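Local coordinates for protein gamma-glutamyl phosphate reductase (Saccharomyces cerevisiae, PDB 1VLU) that catalyses the NADPH-dependent reduction of L-gamma-glutamyl phosphate to the gamma-semialdehyde of L-glutamate and phosphate, the second step of proline synthesis from glutamate, at residues Cys242-Asp247 against Thr369-Thr374. Sequence-based numbering, arbitrary orientation.
Sequences CSIYLD and TDAIVT
CG of D247 (chi1 -165°) and OG1 of T374 both stand anti to their backbone N atoms, which brings the two side chains across each other just where the two strands end. OG1 of T374 gives its proton to the anti lone pair of D247 OD2 at 2.6 Å. OD2 also takes a bond from N379 ND2, T374 OG1 accepts one from N376 N, and Y245 OH reaches D247 OD1 weakly, its stronger partner being N279. An alanine in place of D247 would probably leave the T374 hydroxyl and the N379 amide without their shared acceptor.

Upstream, the backbones run side by side in the same direction, 10° apart, with a regular parallel ladder: S243 O accepts from A371 N, A371 O from Y245 N (2.8 Å), Y245 O from V373 N, and V373 O from D247 N. This pairing sits inside the six-stranded parallel sheet of an aldehyde dehydrogenase-like fold, with strand 274-278 bonded to the other edge of 242-246.

On the face bearing Y245 and I372, CD1 of I372 comes in at the ring's edge, near its plane, 3.6 Å from Y245 CD2; F383 of helix 377-386 packs on both side chains. On the reverse face CG2 of V373 presses against L246 CD2 at 3.5 Å, a tight fit, and touches I244 CG2 at 3.9 Å. At the starting end D370 breaks the ladder pattern: its OD1 takes the N-H of S243 at 3.1 Å on the anti side, the nitrogen lying 20° out of the carboxylate plane. A water joins the same oxygen to S243 OG, while D370 OD2 is held by S389 OG and H368 ND1.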
loop_
_atom_site.group_PDB
_atom_site.type_symbol
_atom_site.label_atom_id
_atom_site.label_comp_id
_atom_site.label_asym_id
_atom_site.label_seq_id
_atom_site.Cartn_x
_atom_site.Cartn_y
_atom_site.Cartn_z
ATOM N N CYS A 242 -7.027 7.176 -15.928
ATOM C CA CYS A 242 -6.139 7.605 -17.006
ATOM C C CYS A 242 -6.683 8.812 -17.755
ATOM O O CYS A 242 -7.823 8.814 -18.185
ATOM C CB CYS A 242 -5.919 6.467 -17.987
ATOM S SG CYS A 242 -5.174 5.024 -17.181
ATOM N N SER A 243 -5.850 9.832 -17.920
ATOM C CA SER A 243 -6.268 11.093 -18.505
ATOM C C SER A 243 -5.646 11.348 -19.880
ATOM O O SER A 243 -4.515 10.992 -20.132
ATOM C CB SER A 243 -5.950 12.253 -17.565
ATOM O OG SER A 243 -6.584 12.078 -16.308
ATOM N N ILE A 244 -6.424 11.951 -20.767
ATOM C CA ILE A 244 -5.897 12.471 -22.015
ATOM C C ILE A 244 -6.114 13.980 -21.990
ATOM O O ILE A 244 -7.244 14.447 -21.864
ATOM C CB ILE A 244 -6.565 11.833 -23.253
ATOM C CG1 ILE A 244 -6.514 10.296 -23.157
ATOM C CG2 ILE A 244 -5.889 12.321 -24.538
ATOM C CD1 ILE A 244 -7.470 9.569 -24.120
ATOM N N TYR A 245 -5.015 14.726 -22.056
ATOM C CA TYR A 245 -5.099 16.168 -22.184
ATOM C C TYR A 245 -5.013 16.606 -23.640
ATOM O O TYR A 245 -4.009 16.386 -24.312
ATOM C CB TYR A 245 -4.030 16.850 -21.341
ATOM C CG TYR A 245 -3.956 18.354 -21.543
ATOM C CD1 TYR A 245 -5.082 19.165 -21.372
ATOM C CD2 TYR A 245 -2.754 18.965 -21.886
ATOM C CE1 TYR A 245 -5.011 20.532 -21.544
ATOM C CE2 TYR A 245 -2.672 20.324 -22.050
ATOM C CZ TYR A 245 -3.805 21.108 -21.885
ATOM O OH TYR A 245 -3.711 22.479 -22.050
ATOM N N LEU A 246 -6.092 17.224 -24.109
ATOM C CA LEU A 246 -6.185 17.787 -25.447
ATOM C C LEU A 246 -5.882 19.278 -25.379
ATOM O O LEU A 246 -6.734 20.088 -25.039
ATOM C CB LEU A 246 -7.582 17.551 -26.017
ATOM C CG LEU A 246 -8.081 16.109 -26.034
ATOM C CD1 LEU A 246 -9.418 16.026 -26.740
ATOM C CD2 LEU A 246 -7.076 15.209 -26.727
ATOM N N ASP A 247 -4.643 19.606 -25.713
ATOM C CA ASP A 247 -4.070 20.927 -25.557
ATOM C C ASP A 247 -4.660 21.921 -26.549
ATOM O O ASP A 247 -5.264 21.536 -27.560
ATOM C CB ASP A 247 -2.552 20.819 -25.752
ATOM C CG ASP A 247 -1.789 22.043 -25.257
ATOM O OD1 ASP A 247 -2.232 22.739 -24.300
ATOM O OD2 ASP A 247 -0.715 22.301 -25.835
ATOM N N THR A 369 -1.640 5.703 -16.579
ATOM C CA THR A 369 -0.931 6.330 -17.681
ATOM C C THR A 369 -1.695 7.565 -18.146
ATOM O O THR A 369 -2.903 7.674 -17.928
ATOM C CB THR A 369 -0.754 5.380 -18.860
ATOM O OG1 THR A 369 -2.017 4.780 -19.162
ATOM C CG2 THR A 369 0.261 4.294 -18.521
ATOM N N ASP A 370 -0.980 8.485 -18.788
ATOM C CA ASP A 370 -1.556 9.751 -19.221
ATOM C C ASP A 370 -1.017 10.201 -20.559
ATOM O O ASP A 370 0.128 9.936 -20.879
ATOM C CB ASP A 370 -1.296 10.821 -18.166
ATOM C CG ASP A 370 -1.856 10.432 -16.823
ATOM O OD1 ASP A 370 -3.101 10.419 -16.673
ATOM O OD2 ASP A 370 -1.054 10.107 -15.923
ATOM N N ALA A 371 -1.851 10.894 -21.334
ATOM C CA ALA A 371 -1.464 11.291 -22.660
ATOM C C ALA A 371 -1.692 12.781 -22.855
ATOM O O ALA A 371 -2.637 13.346 -22.301
ATOM C CB ALA A 371 -2.249 10.499 -23.692
ATOM N N ILE A 372 -0.813 13.413 -23.628
ATOM C CA ILE A 372 -1.064 14.763 -24.098
ATOM C C ILE A 372 -1.140 14.736 -25.618
ATOM O O ILE A 372 -0.302 14.122 -26.280
ATOM C CB ILE A 372 -0.017 15.808 -23.570
ATOM C CG1 ILE A 372 -0.341 17.220 -24.092
ATOM C CG2 ILE A 372 1.466 15.366 -23.877
ATOM C CD1 ILE A 372 0.472 18.355 -23.465
ATOM N N VAL A 373 -2.174 15.374 -26.161
ATOM C CA VAL A 373 -2.291 15.567 -27.596
ATOM C C VAL A 373 -1.996 17.044 -27.855
ATOM O O VAL A 373 -2.749 17.926 -27.439
ATOM C CB VAL A 373 -3.692 15.143 -28.124
ATOM C CG1 VAL A 373 -3.725 15.177 -29.633
ATOM C CG2 VAL A 373 -4.058 13.742 -27.613
ATOM N N THR A 374 -0.862 17.307 -28.492
ATOM C CA THR A 374 -0.459 18.669 -28.819
ATOM C C THR A 374 0.592 18.658 -29.922
ATOM O O THR A 374 1.298 17.661 -30.089
ATOM C CB THR A 374 0.062 19.437 -27.563
ATOM O OG1 THR A 374 0.140 20.839 -27.842
ATOM C CG2 THR A 374 1.420 18.922 -27.116
HETATM O O HOH W 1 -4.850 10.485 -14.632
#